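Local coordinates for hypothetical protein yihE (Escherichia coli, PDB 1ZYL), which phosphorylates serine and threonine residues, its own included, at the expense of ATP, and probably helps the cell withstand oxidative and extracytoplasmic stress, at residues Y57-R61 with R284-F290; R157-E161 with F174-D179; E180-V185 with Q313-L317. All coordinates share one frame. Residues are numbered along the deposited sequence.

Interaction 1 (Y57-R61 with R284-F290)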
ATOM      1  N   TYR A  57      -1.271 -15.232  -1.631  1.00 30.48           N
ATOM      2  CA  TYR A  57      -1.896 -14.286  -0.736  1.00 31.36           C
ATOM      3  C   TYR A  57      -1.898 -14.857   0.669  1.00 31.71           C
ATOM      4  O   TYR A  57      -2.360 -15.971   0.890  1.00 34.01           O
ATOM      5  CB  TYR A  57      -3.310 -14.007  -1.232  1.00 31.83           C
ATOM      6  CG  TYR A  57      -3.319 -13.233  -2.534  1.00 31.97           C
ATOM      7  CD1 TYR A  57      -3.085 -11.858  -2.543  1.00 30.70           C
ATOM      8  CD2 TYR A  57      -3.531 -13.876  -3.760  1.00 31.82           C
ATOM      9  CE1 TYR A  57      -3.062 -11.137  -3.731  1.00 31.24           C
ATOM     10  CE2 TYR A  57      -3.508 -13.155  -4.966  1.00 31.35           C
ATOM     11  CZ  TYR A  57      -3.270 -11.784  -4.938  1.00 30.43           C
ATOM     12  OH  TYR A  57      -3.215 -11.050  -6.101  1.00 27.74           O
ATOM     13  N   ARG A  58      -1.366 -14.097   1.621  1.00 30.60           N
ATOM     14  CA  ARG A  58      -1.310 -14.572   2.993  1.00 28.09           C
ATOM     15  C   ARG A  58      -2.708 -14.793   3.562  1.00 27.38           C
ATOM     16  O   ARG A  58      -3.554 -13.894   3.568  1.00 26.85           O
ATOM     17  CB  ARG A  58      -0.492 -13.603   3.881  1.00 27.10           C
ATOM     18  CG  ARG A  58      -1.264 -12.565   4.711  1.00 23.45           C
ATOM     19  CD  ARG A  58      -0.543 -12.268   6.045  1.00 21.55           C
ATOM     20  NE  ARG A  58       0.825 -11.771   5.861  1.00 20.94           N
ATOM     21  CZ  ARG A  58       1.842 -12.084   6.658  1.00 18.57           C
ATOM     22  NH1 ARG A  58       3.054 -11.600   6.434  1.00 15.80           N
ATOM     23  NH2 ARG A  58       1.647 -12.898   7.678  1.00 21.13           N
ATOM     24  N   PRO A  59      -2.976 -16.017   4.027  1.00 26.14           N
ATOM     25  CA  PRO A  59      -4.276 -16.360   4.598  1.00 26.78           C
ATOM     26  C   PRO A  59      -4.722 -15.371   5.664  1.00 27.77           C
ATOM     27  O   PRO A  59      -3.900 -14.719   6.298  1.00 29.27           O
ATOM     28  CB  PRO A  59      -4.049 -17.765   5.152  1.00 25.86           C
ATOM     29  CG  PRO A  59      -2.560 -17.815   5.386  1.00 25.16           C
ATOM     30  CD  PRO A  59      -2.029 -17.135   4.168  1.00 25.27           C
ATOM     31  N   GLU A  60      -6.033 -15.256   5.828  1.00 29.54           N
ATOM     32  CA  GLU A  60      -6.642 -14.363   6.805  1.00 31.30           C
ATOM     33  C   GLU A  60      -6.650 -12.875   6.467  1.00 30.07           C
ATOM     34  O   GLU A  60      -7.360 -12.100   7.102  1.00 28.55           O
ATOM     35  CB  GLU A  60      -5.994 -14.577   8.167  1.00 37.31           C
ATOM     36  CG  GLU A  60      -6.040 -16.026   8.595  1.00 46.26           C
ATOM     37  CD  GLU A  60      -7.254 -16.742   8.028  1.00 51.21           C
ATOM     38  OE1 GLU A  60      -8.397 -16.296   8.291  1.00 51.90           O
ATOM     39  OE2 GLU A  60      -7.061 -17.749   7.313  1.00 55.87           O
ATOM     40  N   ARG A  61      -5.879 -12.468   5.469  1.00 29.63           N
ATOM     41  CA  ARG A  61      -5.846 -11.061   5.101  1.00 27.82           C
ATOM     42  C   ARG A  61      -7.042 -10.692   4.233  1.00 27.67           C
ATOM     43  O   ARG A  61      -7.944  -9.995   4.687  1.00 27.90           O
ATOM     44  CB  ARG A  61      -4.543 -10.736   4.371  1.00 25.25           C
ATOM     45  CG  ARG A  61      -4.421  -9.306   3.892  1.00 23.77           C
ATOM     46  CD  ARG A  61      -2.970  -8.986   3.673  1.00 25.63           C
ATOM     47  NE  ARG A  61      -2.732  -7.991   2.632  1.00 27.53           N
ATOM     48  CZ  ARG A  61      -3.001  -6.694   2.742  1.00 26.31           C
ATOM     49  NH1 ARG A  61      -3.531  -6.210   3.856  1.00 28.66           N
ATOM     50  NH2 ARG A  61      -2.713  -5.877   1.742  1.00 23.44           N
ATOM     51  N   ARG A 284       1.472  -9.214  12.343  1.00 19.60           N
ATOM     52  CA  ARG A 284       2.233 -10.213  11.605  1.00 19.59           C
ATOM     53  C   ARG A 284       3.484 -10.670  12.353  1.00 20.41           C
ATOM     54  O   ARG A 284       4.369 -11.285  11.774  1.00 22.26           O
ATOM     55  CB  ARG A 284       2.639  -9.623  10.253  1.00 18.22           C
ATOM     56  CG  ARG A 284       1.462  -9.217   9.402  1.00 18.53           C
ATOM     57  CD  ARG A 284       1.845  -8.279   8.261  1.00 18.86           C
ATOM     58  NE  ARG A 284       0.809  -8.269   7.228  1.00 18.66           N
ATOM     59  CZ  ARG A 284      -0.458  -7.897   7.422  1.00 18.31           C
ATOM     60  NH1 ARG A 284      -1.315  -7.944   6.407  1.00 17.44           N
ATOM     61  NH2 ARG A 284      -0.872  -7.464   8.612  1.00 13.60           N
ATOM     62  N   TRP A 285       3.550 -10.385  13.644  1.00 20.93           N
ATOM     63  CA  TRP A 285       4.724 -10.738  14.437  1.00 22.28           C
ATOM     64  C   TRP A 285       5.057 -12.227  14.529  1.00 22.02           C
ATOM     65  O   TRP A 285       6.217 -12.580  14.701  1.00 22.63           O
ATOM     66  CB  TRP A 285       4.589 -10.161  15.850  1.00 23.28           C
ATOM     67  CG  TRP A 285       5.886 -10.014  16.566  1.00 23.56           C
ATOM     68  CD1 TRP A 285       6.232 -10.576  17.758  1.00 24.72           C
ATOM     69  CD2 TRP A 285       7.005  -9.231  16.152  1.00 24.10           C
ATOM     70  NE1 TRP A 285       7.501 -10.191  18.117  1.00 24.84           N
ATOM     71  CE2 TRP A 285       7.999  -9.364  17.145  1.00 25.37           C
ATOM     72  CE3 TRP A 285       7.266  -8.427  15.038  1.00 23.24           C
ATOM     73  CZ2 TRP A 285       9.234  -8.723  17.056  1.00 25.79           C
ATOM     74  CZ3 TRP A 285       8.492  -7.789  14.950  1.00 23.43           C
ATOM     75  CH2 TRP A 285       9.460  -7.941  15.951  1.00 26.16           C
ATOM     76  N   ALA A 286       4.060 -13.100  14.429  1.00 22.72           N
ATOM     77  CA  ALA A 286       4.318 -14.543  14.515  1.00 25.00           C
ATOM     78  C   ALA A 286       5.002 -15.073  13.256  1.00 25.53           C
ATOM     79  O   ALA A 286       5.403 -16.230  13.192  1.00 25.88           O
ATOM     80  CB  ALA A 286       3.017 -15.300  14.757  1.00 25.37           C
ATOM     81  N   ASP A 287       5.116 -14.213  12.253  1.00 25.66           N
ATOM     82  CA  ASP A 287       5.766 -14.559  11.003  1.00 25.56           C
ATOM     83  C   ASP A 287       7.244 -14.328  11.267  1.00 26.17           C
ATOM     84  O   ASP A 287       7.652 -13.208  11.568  1.00 27.02           O
ATOM     85  CB  ASP A 287       5.289 -13.618   9.893  1.00 27.35           C
ATOM     86  CG  ASP A 287       5.911 -13.930   8.548  1.00 28.68           C
ATOM     87  OD1 ASP A 287       7.134 -14.161   8.501  1.00 29.12           O
ATOM     88  OD2 ASP A 287       5.181 -13.932   7.534  1.00 30.80           O
ATOM     89  N   PRO A 288       8.067 -15.383  11.161  1.00 25.75           N
ATOM     90  CA  PRO A 288       9.516 -15.308  11.392  1.00 24.41           C
ATOM     91  C   PRO A 288      10.166 -14.080  10.772  1.00 24.29           C
ATOM     92  O   PRO A 288      11.002 -13.424  11.389  1.00 25.49           O
ATOM     93  CB  PRO A 288      10.023 -16.595  10.769  1.00 24.80           C
ATOM     94  CG  PRO A 288       8.903 -17.554  11.059  1.00 25.07           C
ATOM     95  CD  PRO A 288       7.669 -16.738  10.743  1.00 25.07           C
ATOM     96  N   ALA A 289       9.763 -13.772   9.547  1.00 24.14           N
ATOM     97  CA  ALA A 289      10.295 -12.633   8.803  1.00 24.57           C
ATOM     98  C   ALA A 289      10.213 -11.260   9.493  1.00 25.51           C
ATOM     99  O   ALA A 289      11.051 -10.394   9.242  1.00 25.04           O
ATOM    100  CB  ALA A 289       9.618 -12.563   7.452  1.00 22.32           C
ATOM    101  N   PHE A 290       9.221 -11.049  10.352  1.00 25.10           N
ATOM    102  CA  PHE A 290       9.094  -9.762  11.018  1.00 25.21           C
ATOM    103  C   PHE A 290      10.039  -9.542  12.208  1.00 25.10           C
ATOM    104  O   PHE A 290      10.469  -8.420  12.453  1.00 23.88           O
ATOM    105  CB  PHE A 290       7.632  -9.516  11.395  1.00 25.47           C
ATOM    106  CG  PHE A 290       6.751  -9.251  10.206  1.00 28.57           C
ATOM    107  CD1 PHE A 290       6.507 -10.249   9.266  1.00 28.45           C
ATOM    108  CD2 PHE A 290       6.213  -7.983   9.984  1.00 30.29           C
ATOM    109  CE1 PHE A 290       5.746  -9.989   8.121  1.00 28.49           C
ATOM    110  CE2 PHE A 290       5.448  -7.717   8.835  1.00 28.72           C
ATOM    111  CZ  PHE A 290       5.219  -8.723   7.906  1.00 26.51           C
TER
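Clusters of like charge can be stable when acidic groups are threaded between them, and the meeting of 57-61 with 284-290 is an instance. R58, in the loop after strand 52-57, reaches across to a type I turn running from R284 to D287. Its NH1 lies 3.3 Å from D287 OD2, a salt bridge whose hydrogen bond is weak, and 3.6 Å from F290 CE1. D287 is held in place by its other oxygen, since OD1 accepts a 2.9 Å capping bond from A289 N at the start of helix 289-293. R284, the second large contributor, lays its NE over one face of the R58 guanidinium, with NE to NE at 3.8 Å, and its NH1 comes within 3.4 Å of R61 CD and 3.8 Å of R61 NH1. Three arginines thus converge. The balance comes from E38, which forms salt bridges with R58, R61 and R284, while D220 pairs with R61 and F6 makes a cation-pi contact with R58. Because only one modest salt bridge links the two segments directly, the chemistry implies that this joint between the small lobe of the kinase and the helical part depends largely on one shared acidic partner, E38, which pairs with arginines of both segments.

Interaction 2 (R157-E161 with F174-D179)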
ATOM      1  N   ARG A 157      -5.577   1.277  17.519  1.00 24.64           N
ATOM      2  CA  ARG A 157      -5.579   1.706  18.902  1.00 25.47           C
ATOM      3  C   ARG A 157      -6.069   0.588  19.805  1.00 26.98           C
ATOM      4  O   ARG A 157      -5.608   0.460  20.932  1.00 28.71           O
ATOM      5  CB  ARG A 157      -6.466   2.928  19.098  1.00 26.83           C
ATOM      6  CG  ARG A 157      -6.566   3.355  20.558  1.00 26.52           C
ATOM      7  CD  ARG A 157      -5.198   3.713  21.114  1.00 28.42           C
ATOM      8  NE  ARG A 157      -5.017   3.277  22.498  1.00 31.94           N
ATOM      9  CZ  ARG A 157      -5.770   3.665  23.522  1.00 33.07           C
ATOM     10  NH1 ARG A 157      -5.517   3.209  24.738  1.00 31.96           N
ATOM     11  NH2 ARG A 157      -6.778   4.508  23.332  1.00 35.89           N
ATOM     12  N   LYS A 158      -7.015  -0.211  19.320  1.00 28.49           N
ATOM     13  CA  LYS A 158      -7.544  -1.321  20.114  1.00 29.83           C
ATOM     14  C   LYS A 158      -6.474  -2.388  20.308  1.00 29.03           C
ATOM     15  O   LYS A 158      -6.353  -2.965  21.382  1.00 28.25           O
ATOM     16  CB  LYS A 158      -8.760  -1.952  19.436  1.00 32.03           C
ATOM     17  CG  LYS A 158      -9.994  -1.091  19.449  1.00 36.94           C
ATOM     18  CD  LYS A 158     -11.158  -1.798  18.770  1.00 41.06           C
ATOM     19  CE  LYS A 158     -12.368  -0.888  18.678  1.00 43.25           C
ATOM     20  NZ  LYS A 158     -12.702  -0.292  20.007  1.00 45.70           N
ATOM     21  N   LEU A 159      -5.707  -2.657  19.259  1.00 26.72           N
ATOM     22  CA  LEU A 159      -4.648  -3.637  19.354  1.00 25.76           C
ATOM     23  C   LEU A 159      -3.634  -3.091  20.358  1.00 28.27           C
ATOM     24  O   LEU A 159      -3.272  -3.764  21.317  1.00 30.14           O
ATOM     25  CB  LEU A 159      -3.987  -3.819  17.994  1.00 23.75           C
ATOM     26  CG  LEU A 159      -3.093  -5.044  17.818  1.00 22.52           C
ATOM     27  CD1 LEU A 159      -3.922  -6.289  18.083  1.00 22.17           C
ATOM     28  CD2 LEU A 159      -2.508  -5.081  16.409  1.00 20.23           C
ATOM     29  N   PHE A 160      -3.197  -1.856  20.138  1.00 28.98           N
ATOM     30  CA  PHE A 160      -2.228  -1.203  21.012  1.00 29.13           C
ATOM     31  C   PHE A 160      -2.542  -1.405  22.496  1.00 31.68           C
ATOM     32  O   PHE A 160      -1.638  -1.598  23.311  1.00 32.37           O
ATOM     33  CB  PHE A 160      -2.175   0.305  20.720  1.00 26.04           C
ATOM     34  CG  PHE A 160      -1.660   0.658  19.346  1.00 23.51           C
ATOM     35  CD1 PHE A 160      -1.637   1.988  18.927  1.00 21.98           C
ATOM     36  CD2 PHE A 160      -1.201  -0.320  18.470  1.00 21.52           C
ATOM     37  CE1 PHE A 160      -1.167   2.337  17.665  1.00 18.61           C
ATOM     38  CE2 PHE A 160      -0.730   0.023  17.204  1.00 20.52           C
ATOM     39  CZ  PHE A 160      -0.716   1.356  16.805  1.00 19.30           C
ATOM     40  N   GLU A 161      -3.825  -1.354  22.842  1.00 33.84           N
ATOM     41  CA  GLU A 161      -4.248  -1.507  24.227  1.00 36.70           C
ATOM     42  C   GLU A 161      -3.717  -2.782  24.860  1.00 39.42           C
ATOM     43  O   GLU A 161      -2.969  -2.737  25.834  1.00 41.00           O
ATOM     44  CB  GLU A 161      -5.765  -1.514  24.314  1.00 37.41           C
ATOM     45  CG  GLU A 161      -6.288  -1.501  25.728  1.00 40.00           C
ATOM     46  CD  GLU A 161      -6.145  -0.146  26.382  1.00 41.40           C
ATOM     47  OE1 GLU A 161      -6.370  -0.046  27.604  1.00 42.15           O
ATOM     48  OE2 GLU A 161      -5.812   0.825  25.673  1.00 43.04           O
ATOM     49  N   PHE A 174       2.554   6.497  25.479  1.00 26.42           N
ATOM     50  CA  PHE A 174       2.349   6.140  24.083  1.00 23.69           C
ATOM     51  C   PHE A 174       0.877   6.132  23.711  1.00 23.21           C
ATOM     52  O   PHE A 174       0.480   6.726  22.710  1.00 23.62           O
ATOM     53  CB  PHE A 174       2.977   4.775  23.779  1.00 21.28           C
ATOM     54  CG  PHE A 174       2.525   4.186  22.480  1.00 20.56           C
ATOM     55  CD1 PHE A 174       1.339   3.461  22.407  1.00 18.56           C
ATOM     56  CD2 PHE A 174       3.241   4.415  21.313  1.00 19.85           C
ATOM     57  CE1 PHE A 174       0.874   2.984  21.196  1.00 17.45           C
ATOM     58  CE2 PHE A 174       2.782   3.941  20.089  1.00 18.40           C
ATOM     59  CZ  PHE A 174       1.597   3.226  20.031  1.00 18.31           C
ATOM     60  N   LEU A 175       0.061   5.454  24.506  1.00 22.69           N
ATOM     61  CA  LEU A 175      -1.358   5.406  24.210  1.00 22.47           C
ATOM     62  C   LEU A 175      -1.955   6.806  24.288  1.00 22.46           C
ATOM     63  O   LEU A 175      -2.946   7.100  23.633  1.00 23.29           O
ATOM     64  CB  LEU A 175      -2.079   4.456  25.173  1.00 21.25           C
ATOM     65  CG  LEU A 175      -1.671   2.977  25.122  1.00 20.93           C
ATOM     66  CD1 LEU A 175      -2.648   2.133  25.946  1.00 18.43           C
ATOM     67  CD2 LEU A 175      -1.661   2.495  23.685  1.00 20.72           C
ATOM     68  N   LYS A 176      -1.344   7.673  25.086  1.00 21.88           N
ATOM     69  CA  LYS A 176      -1.826   9.042  25.230  1.00 21.49           C
ATOM     70  C   LYS A 176      -1.493   9.809  23.955  1.00 21.47           C
ATOM     71  O   LYS A 176      -2.334  10.503  23.396  1.00 21.83           O
ATOM     72  CB  LYS A 176      -1.157   9.709  26.435  1.00 21.68           C
ATOM     73  CG  LYS A 176      -1.705  11.076  26.827  1.00 19.60           C
ATOM     74  CD  LYS A 176      -0.948  11.597  28.028  1.00 20.98           C
ATOM     75  CE  LYS A 176      -1.511  12.899  28.562  1.00 22.85           C
ATOM     76  NZ  LYS A 176      -1.309  14.035  27.632  1.00 23.32           N
ATOM     77  N   ALA A 177      -0.256   9.679  23.500  1.00 21.26           N
ATOM     78  CA  ALA A 177       0.165  10.342  22.282  1.00 21.05           C
ATOM     79  C   ALA A 177      -0.694   9.841  21.122  1.00 21.64           C
ATOM     80  O   ALA A 177      -0.990  10.597  20.198  1.00 23.41           O
ATOM     81  CB  ALA A 177       1.639  10.058  22.010  1.00 20.64           C
ATOM     82  N   THR A 178      -1.098   8.573  21.161  1.00 20.77           N
ATOM     83  CA  THR A 178      -1.929   8.036  20.089  1.00 21.87           C
ATOM     84  C   THR A 178      -3.318   8.674  20.097  1.00 21.75           C
ATOM     85  O   THR A 178      -3.745   9.265  19.104  1.00 22.84           O
ATOM     86  CB  THR A 178      -2.061   6.501  20.184  1.00 21.98           C
ATOM     87  OG1 THR A 178      -0.802   5.898  19.867  1.00 22.84           O
ATOM     88  CG2 THR A 178      -3.096   5.990  19.208  1.00 19.81           C
ATOM     89  N   ASP A 179      -4.018   8.553  21.215  1.00 20.63           N
ATOM     90  CA  ASP A 179      -5.342   9.135  21.353  1.00 21.84           C
ATOM     91  C   ASP A 179      -5.320  10.578  20.820  1.00 22.57           C
ATOM     92  O   ASP A 179      -6.153  10.976  20.007  1.00 22.70           O
ATOM     93  CB  ASP A 179      -5.762   9.117  22.831  1.00 23.03           C
ATOM     94  CG  ASP A 179      -5.967   7.702  23.372  1.00 25.96           C
ATOM     95  OD1 ASP A 179      -6.188   7.544  24.589  1.00 28.48           O
ATOM     96  OD2 ASP A 179      -5.913   6.742  22.586  1.00 26.27           O
TER
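The helical segments 157-161 and 174-179 run nearly antiparallel, at 170° between their N-to-C directions, and their axes come no closer than 10.9 Å. R157 lies level with T178 and F160 with L175, each pair with CA atoms 7.4 Å apart. This spacing is filled largely by long side chains, and here they divide into a polar and an apolar group. On the polar side, R157 NH2 meets D179 OD2 at 2.5 Å across the gap, while R157 NH1 meets E161 OE2 at 2.6 Å one turn along its own helix; the three residues form a salt-bridge network. L175 lies beneath it, its CD1 3.3 Å from R157 NH1 and 3.4 Å from E161 OE2, and its CD2 packs 3.7 Å from F160 CB. The aliphatic part of R157 also takes part, with CD 3.6 Å from T178 CG2. Deeper in, F174 turns its ring edge toward the face of F160 in an offset edge-to-face pair, centroids 5.3 Å apart and planes at 64°. Both rings extend into the helical bundle: F160 touches L278 and M282 of helix 266-283, and F174 meets W303 edge-to-face on helix 300-316. This antiparallel pair, formed by the C-terminal end of helix 149-161 and the first half of helix 171-188, therefore packs against two later helices of the chain.

Interaction 3 (E180-V185 with Q313-L317)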
ATOM      1  N   GLU A 180      -4.350  11.352  21.285  1.00 22.56           N
ATOM      2  CA  GLU A 180      -4.196  12.737  20.869  1.00 22.63           C
ATOM      3  C   GLU A 180      -4.073  12.834  19.360  1.00 23.08           C
ATOM      4  O   GLU A 180      -4.576  13.774  18.744  1.00 24.16           O
ATOM      5  CB  GLU A 180      -2.947  13.336  21.512  1.00 24.74           C
ATOM      6  CG  GLU A 180      -3.190  14.115  22.806  1.00 27.18           C
ATOM      7  CD  GLU A 180      -1.984  14.103  23.739  1.00 28.55           C
ATOM      8  OE1 GLU A 180      -0.832  14.079  23.248  1.00 29.48           O
ATOM      9  OE2 GLU A 180      -2.196  14.122  24.970  1.00 30.68           O
ATOM     10  N   LEU A 181      -3.399  11.858  18.763  1.00 22.06           N
ATOM     11  CA  LEU A 181      -3.220  11.867  17.324  1.00 19.11           C
ATOM     12  C   LEU A 181      -4.519  11.536  16.634  1.00 17.64           C
ATOM     13  O   LEU A 181      -4.910  12.235  15.708  1.00 17.70           O
ATOM     14  CB  LEU A 181      -2.130  10.879  16.891  1.00 18.02           C
ATOM     15  CG  LEU A 181      -1.709  10.980  15.416  1.00 16.46           C
ATOM     16  CD1 LEU A 181      -1.260  12.387  15.103  1.00 14.89           C
ATOM     17  CD2 LEU A 181      -0.594  10.004  15.118  1.00 15.03           C
ATOM     18  N   ILE A 182      -5.205  10.487  17.076  1.00 17.69           N
ATOM     19  CA  ILE A 182      -6.454  10.141  16.408  1.00 19.77           C
ATOM     20  C   ILE A 182      -7.518  11.222  16.619  1.00 19.27           C
ATOM     21  O   ILE A 182      -8.435  11.357  15.808  1.00 20.87           O
ATOM     22  CB  ILE A 182      -7.001   8.721  16.818  1.00 20.48           C
ATOM     23  CG1 ILE A 182      -7.924   8.815  18.025  1.00 22.82           C
ATOM     24  CG2 ILE A 182      -5.853   7.773  17.097  1.00 21.17           C
ATOM     25  CD1 ILE A 182      -9.384   9.067  17.661  1.00 26.46           C
ATOM     26  N   ALA A 183      -7.408  12.000  17.687  1.00 17.94           N
ATOM     27  CA  ALA A 183      -8.383  13.066  17.894  1.00 18.59           C
ATOM     28  C   ALA A 183      -8.119  14.143  16.836  1.00 20.62           C
ATOM     29  O   ALA A 183      -9.043  14.650  16.198  1.00 21.32           O
ATOM     30  CB  ALA A 183      -8.244  13.663  19.286  1.00 15.40           C
ATOM     31  N   ALA A 184      -6.849  14.482  16.646  1.00 20.65           N
ATOM     32  CA  ALA A 184      -6.474  15.489  15.668  1.00 19.36           C
ATOM     33  C   ALA A 184      -6.851  15.089  14.245  1.00 19.85           C
ATOM     34  O   ALA A 184      -7.467  15.864  13.524  1.00 20.83           O
ATOM     35  CB  ALA A 184      -4.984  15.767  15.755  1.00 18.97           C
ATOM     36  N   VAL A 185      -6.478  13.886  13.828  1.00 20.66           N
ATOM     37  CA  VAL A 185      -6.812  13.446  12.479  1.00 22.53           C
ATOM     38  C   VAL A 185      -8.329  13.380  12.291  1.00 24.79           C
ATOM     39  O   VAL A 185      -8.844  13.810  11.260  1.00 24.98           O
ATOM     40  CB  VAL A 185      -6.155  12.081  12.154  1.00 20.60           C
ATOM     41  CG1 VAL A 185      -6.277  11.167  13.321  1.00 23.08           C
ATOM     42  CG2 VAL A 185      -6.806  11.456  10.948  1.00 19.49           C
ATOM     43  N   GLN A 313       3.197  14.814  15.004  1.00 30.38           N
ATOM     44  CA  GLN A 313       2.193  14.822  13.942  1.00 28.81           C
ATOM     45  C   GLN A 313       0.963  15.629  14.306  1.00 26.31           C
ATOM     46  O   GLN A 313       0.389  16.293  13.449  1.00 26.17           O
ATOM     47  CB  GLN A 313       1.766  13.392  13.576  1.00 29.68           C
ATOM     48  CG  GLN A 313       2.455  12.844  12.339  1.00 29.86           C
ATOM     49  CD  GLN A 313       2.118  13.636  11.090  1.00 29.75           C
ATOM     50  OE1 GLN A 313       0.964  13.698  10.686  1.00 28.08           O
ATOM     51  NE2 GLN A 313       3.126  14.242  10.474  1.00 29.63           N
ATOM     52  N   ALA A 314       0.551  15.569  15.567  1.00 24.01           N
ATOM     53  CA  ALA A 314      -0.624  16.324  15.992  1.00 24.72           C
ATOM     54  C   ALA A 314      -0.360  17.831  15.871  1.00 25.15           C
ATOM     55  O   ALA A 314      -1.276  18.611  15.604  1.00 23.17           O
ATOM     56  CB  ALA A 314      -1.005  15.958  17.422  1.00 22.06           C
ATOM     57  N   LYS A 315       0.894  18.236  16.050  1.00 25.78           N
ATOM     58  CA  LYS A 315       1.245  19.643  15.940  1.00 28.70           C
ATOM     59  C   LYS A 315       1.190  20.105  14.485  1.00 28.87           C
ATOM     60  O   LYS A 315       0.898  21.267  14.196  1.00 28.31           O
ATOM     61  CB  LYS A 315       2.633  19.883  16.532  1.00 30.87           C
ATOM     62  CG  LYS A 315       2.673  19.662  18.036  1.00 33.71           C
ATOM     63  CD  LYS A 315       4.058  19.852  18.617  1.00 34.57           C
ATOM     64  CE  LYS A 315       4.056  19.569  20.114  1.00 36.63           C
ATOM     65  NZ  LYS A 315       5.442  19.516  20.668  1.00 38.56           N
ATOM     66  N   VAL A 316       1.464  19.184  13.571  1.00 29.25           N
ATOM     67  CA  VAL A 316       1.429  19.484  12.149  1.00 30.04           C
ATOM     68  C   VAL A 316      -0.019  19.672  11.720  1.00 31.91           C
ATOM     69  O   VAL A 316      -0.314  20.408  10.778  1.00 30.50           O
ATOM     70  CB  VAL A 316       2.048  18.334  11.342  1.00 30.45           C
ATOM     71  CG1 VAL A 316       1.927  18.601   9.854  1.00 29.96           C
ATOM     72  CG2 VAL A 316       3.502  18.163  11.736  1.00 30.64           C
ATOM     73  N   LEU A 317      -0.918  19.002  12.433  1.00 35.12           N
ATOM     74  CA  LEU A 317      -2.347  19.059  12.150  1.00 38.16           C
ATOM     75  C   LEU A 317      -3.022  20.277  12.781  1.00 41.70           C
ATOM     76  O   LEU A 317      -4.205  20.523  12.553  1.00 40.27           O
ATOM     77  CB  LEU A 317      -3.020  17.769  12.644  1.00 34.69           C
ATOM     78  CG  LEU A 317      -2.626  16.486  11.903  1.00 32.07           C
ATOM     79  CD1 LEU A 317      -2.738  15.282  12.817  1.00 31.17           C
ATOM     80  CD2 LEU A 317      -3.494  16.319  10.681  1.00 30.47           C
TER
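L181 extends its CD1 over the start of the segment 313-317, 3.5 Å from Q313 CB and 3.7 Å from A314 N, so that a single methyl group packs against both side chain and backbone. The same CD1 lies 4.0 Å from L317 CD1. The general point is that small residues let helices approach closely: the CA atoms of L181 and A314 are only 5.3 Å apart, and two alanines stand near this point. A184 CB is 4.3 Å from A314 CB and 3.7 Å from L317 CD1, which fits between A184 and the leucine on the preceding turn and also comes within 4.1 Å of V185 N. Neighbouring helices pack against the pair, with V185 touching M272 of helix 266-283 and L153 of helix 149-161, and Q313 touching R270 and E267. E180, more exposed, directs its carboxylate to K176 of its own helix in a salt bridge. No hydrogen bond or salt bridge joins the two segments. Their association rests on van der Waals contact and buried apolar surface, which implies that the close fit of leucine and alanine methyl groups holds helix 171-188 to the end of helix 300-316.

Taken together, the three contacts contrast a charged joint near a catalytic centre with apolar and mixed contacts between helices farther off. Interactions 2 and 3 follow one another along helix 171-188, their centres 13 Å apart, so one helix meets 157-161 first and 313-317 next. Interaction 1 stands apart: its centre is 22 Å from that of interaction 2, with nearest atoms about 7 Å away, and 30 Å from that of interaction 3. It alone approaches the inferred active site, the side chain of R61 lying about 7 Å from that of D217, a probable magnesium ligand, and about 8 Å from that of D201, the probable proton acceptor.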